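PDB 3TTY: beta-galactosidase from Bacillus circulans subsp. alkalophilus, which hydrolyses terminal non-reducing beta-D-galactose residues from beta-galactosides, binding galactose in a pocket of its TIM-barrel domain. Local coordinates for residues 611-616 with 640-645. Numbering follows the deposited sequence.
Sequences LNTPDG and MTFDAG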
ATOM      1  N   LEU A 611       7.529  31.018  33.345  1.00 24.26           N
ATOM      2  CA  LEU A 611       8.188  32.173  32.766  1.00 28.46           C
ATOM      3  C   LEU A 611       7.403  32.506  31.511  1.00 31.50           C
ATOM      4  O   LEU A 611       6.797  31.619  30.909  1.00 32.44           O
ATOM      5  CB  LEU A 611       9.606  31.785  32.362  1.00 25.67           C
ATOM      6  CG  LEU A 611      10.820  32.625  32.746  1.00 30.12           C
ATOM      7  CD1 LEU A 611      10.737  33.159  34.171  1.00 30.21           C
ATOM      8  CD2 LEU A 611      12.064  31.782  32.551  1.00 25.84           C
ATOM      9  N   ASN A 612       7.394  33.776  31.117  1.00 31.37           N
ATOM     10  CA  ASN A 612       6.884  34.151  29.805  1.00 33.35           C
ATOM     11  C   ASN A 612       8.042  34.230  28.829  1.00 31.81           C
ATOM     12  O   ASN A 612       9.028  34.905  29.104  1.00 36.52           O
ATOM     13  CB  ASN A 612       6.137  35.484  29.860  1.00 33.15           C
ATOM     14  CG  ASN A 612       4.804  35.366  30.567  1.00 44.95           C
ATOM     15  OD1 ASN A 612       3.825  34.892  29.988  1.00 46.25           O
ATOM     16  ND2 ASN A 612       4.760  35.782  31.831  1.00 41.44           N
ATOM     17  N   THR A 613       7.933  33.530  27.703  1.00 29.27           N
ATOM     18  CA  THR A 613       9.017  33.489  26.727  1.00 30.38           C
ATOM     19  C   THR A 613       8.479  33.492  25.311  1.00 27.96           C
ATOM     20  O   THR A 613       7.312  33.201  25.087  1.00 28.27           O
ATOM     21  CB  THR A 613       9.909  32.236  26.894  1.00 29.84           C
ATOM     22  OG1 THR A 613       9.120  31.062  26.681  1.00 31.67           O
ATOM     23  CG2 THR A 613      10.548  32.188  28.280  1.00 26.59           C
ATOM     24  N   PRO A 614       9.339  33.830  24.345  1.00 30.65           N
ATOM     25  CA  PRO A 614       8.959  33.852  22.932  1.00 29.97           C
ATOM     26  C   PRO A 614       8.604  32.463  22.440  1.00 28.08           C
ATOM     27  O   PRO A 614       8.925  31.479  23.105  1.00 31.84           O
ATOM     28  CB  PRO A 614      10.233  34.347  22.235  1.00 29.25           C
ATOM     29  CG  PRO A 614      10.979  35.091  23.287  1.00 31.07           C
ATOM     30  CD  PRO A 614      10.699  34.349  24.561  1.00 30.64           C
ATOM     31  N   ASP A 615       7.954  32.389  21.282  1.00 27.62           N
ATOM     32  CA  ASP A 615       7.581  31.111  20.696  1.00 29.68           C
ATOM     33  C   ASP A 615       8.820  30.259  20.470  1.00 33.55           C
ATOM     34  O   ASP A 615       9.819  30.733  19.930  1.00 30.98           O
ATOM     35  CB  ASP A 615       6.835  31.304  19.369  1.00 32.18           C
ATOM     36  CG  ASP A 615       5.476  31.968  19.548  1.00 42.87           C
ATOM     37  OD1 ASP A 615       5.041  32.137  20.713  1.00 36.34           O
ATOM     38  OD2 ASP A 615       4.840  32.312  18.523  1.00 48.91           O
ATOM     39  N   GLY A 616       8.753  29.002  20.892  1.00 30.95           N
ATOM     40  CA  GLY A 616       9.836  28.069  20.659  1.00 27.31           C
ATOM     41  C   GLY A 616      10.889  28.093  21.743  1.00 26.07           C
ATOM     42  O   GLY A 616      11.904  27.421  21.637  1.00 26.31           O
ATOM     43  N   MET A 640      17.239  34.780  21.077  1.00 33.50           N
ATOM     44  CA  MET A 640      15.938  35.176  21.602  1.00 33.59           C
ATOM     45  C   MET A 640      16.090  35.850  22.960  1.00 33.32           C
ATOM     46  O   MET A 640      17.013  35.534  23.712  1.00 34.71           O
ATOM     47  CB  MET A 640      15.031  33.946  21.721  1.00 32.44           C
ATOM     48  CG  MET A 640      13.619  34.142  21.200  1.00 31.68           C
ATOM     49  SD  MET A 640      13.500  34.213  19.411  1.00 36.35           S
ATOM     50  CE  MET A 640      11.749  34.520  19.203  1.00 48.71           C
ATOM     51  N   THR A 641      15.186  36.773  23.277  1.00 31.26           N
ATOM     52  CA  THR A 641      15.237  37.477  24.561  1.00 32.17           C
ATOM     53  C   THR A 641      13.950  37.313  25.370  1.00 29.71           C
ATOM     54  O   THR A 641      12.867  37.160  24.818  1.00 32.75           O
ATOM     55  CB  THR A 641      15.573  38.987  24.389  1.00 38.70           C
ATOM     56  OG1 THR A 641      14.436  39.686  23.875  1.00 41.55           O
ATOM     57  CG2 THR A 641      16.731  39.171  23.421  1.00 40.52           C
ATOM     58  N   PHE A 642      14.076  37.336  26.690  1.00 33.42           N
ATOM     59  CA  PHE A 642      12.926  37.118  27.549  1.00 36.50           C
ATOM     60  C   PHE A 642      13.178  37.710  28.920  1.00 39.62           C
ATOM     61  O   PHE A 642      14.325  37.832  29.350  1.00 33.24           O
ATOM     62  CB  PHE A 642      12.639  35.613  27.684  1.00 37.05           C
ATOM     63  CG  PHE A 642      13.738  34.838  28.378  1.00 32.52           C
ATOM     64  CD1 PHE A 642      14.828  34.356  27.663  1.00 31.12           C
ATOM     65  CD2 PHE A 642      13.681  34.594  29.745  1.00 30.24           C
ATOM     66  CE1 PHE A 642      15.842  33.644  28.303  1.00 31.60           C
ATOM     67  CE2 PHE A 642      14.691  33.870  30.392  1.00 27.11           C
ATOM     68  CZ  PHE A 642      15.770  33.398  29.670  1.00 28.31           C
ATOM     69  N   ASP A 643      12.099  38.074  29.606  1.00 42.65           N
ATOM     70  CA  ASP A 643      12.199  38.543  30.977  1.00 38.55           C
ATOM     71  C   ASP A 643      12.404  37.327  31.867  1.00 42.04           C
ATOM     72  O   ASP A 643      11.568  36.422  31.904  1.00 44.32           O
ATOM     73  CB  ASP A 643      10.943  39.328  31.373  1.00 38.90           C
ATOM     74  CG  ASP A 643      11.018  39.902  32.783  1.00 44.90           C
ATOM     75  OD1 ASP A 643      12.103  39.897  33.404  1.00 43.31           O
ATOM     76  OD2 ASP A 643       9.973  40.377  33.273  1.00 58.01           O
ATOM     77  N   ALA A 644      13.528  37.297  32.570  1.00 40.90           N
ATOM     78  CA  ALA A 644      13.877  36.140  33.370  1.00 37.04           C
ATOM     79  C   ALA A 644      13.359  36.303  34.786  1.00 41.38           C
ATOM     80  O   ALA A 644      13.609  35.461  35.648  1.00 46.24           O
ATOM     81  CB  ALA A 644      15.384  35.929  33.370  1.00 31.93           C
ATOM     82  N   GLY A 645      12.629  37.388  35.023  1.00 48.75           N
ATOM     83  CA  GLY A 645      12.181  37.720  36.365  1.00 48.22           C
ATOM     84  C   GLY A 645      13.264  38.447  37.139  1.00 51.84           C
ATOM     85  O   GLY A 645      14.433  38.435  36.745  1.00 50.78           O
TER
HETATM   86  O   HOH W   1       9.620  37.398  28.821  1.00 37.12           O
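Pro-614 and Met-640 make the tight end of this contact. Their side chains lie alongside each other and point opposite ways. The Met-640 chain bends at chi2 (73°), which sets SD, and with CE anti to CB (chi3 -177°) CE ends 3.4 Å from Pro-614 CB. Pro-614 CG lies 3.5 Å from Met-640 CG. Both carbon pairs are closer than usual van der Waals contact. Pro-614 CG also lies 3.2 Å from the backbone oxygen Thr-641 O. Pro-614 CD then reaches Phe-642 CB, the two side chains crossing at about a right angle.

Residues 611-616 are the last part of the loop between helix 591-604 and strand 617-624. They run roughly antiparallel to strand 640-643, which pairs through its backbone with strand 661-664 in the small C-terminal beta domain. Residues 611-616 and 640-645 share no direct hydrogen bond.

Inside, Phe-642 is buried. Thr-613 CG2 and Leu-611 CD2 approach its ring obliquely, CD2 standing 4.0 Å from CE2. Val-632 and Ile-664 also touch this side chain. Thr-613 OG1 turns elsewhere, to Val-617 O and Asn-438.

The outer side is looser and carries exposed Asn-612 and Asp-643. Here one water spans the gap, donating to Asn-612 O (2.6 Å) and accepting from Asp-643 N (2.7 Å). Asp-643 OD1 accepts from Gly-645 N in an Asx turn; the N-H comes from above the carboxylate plane.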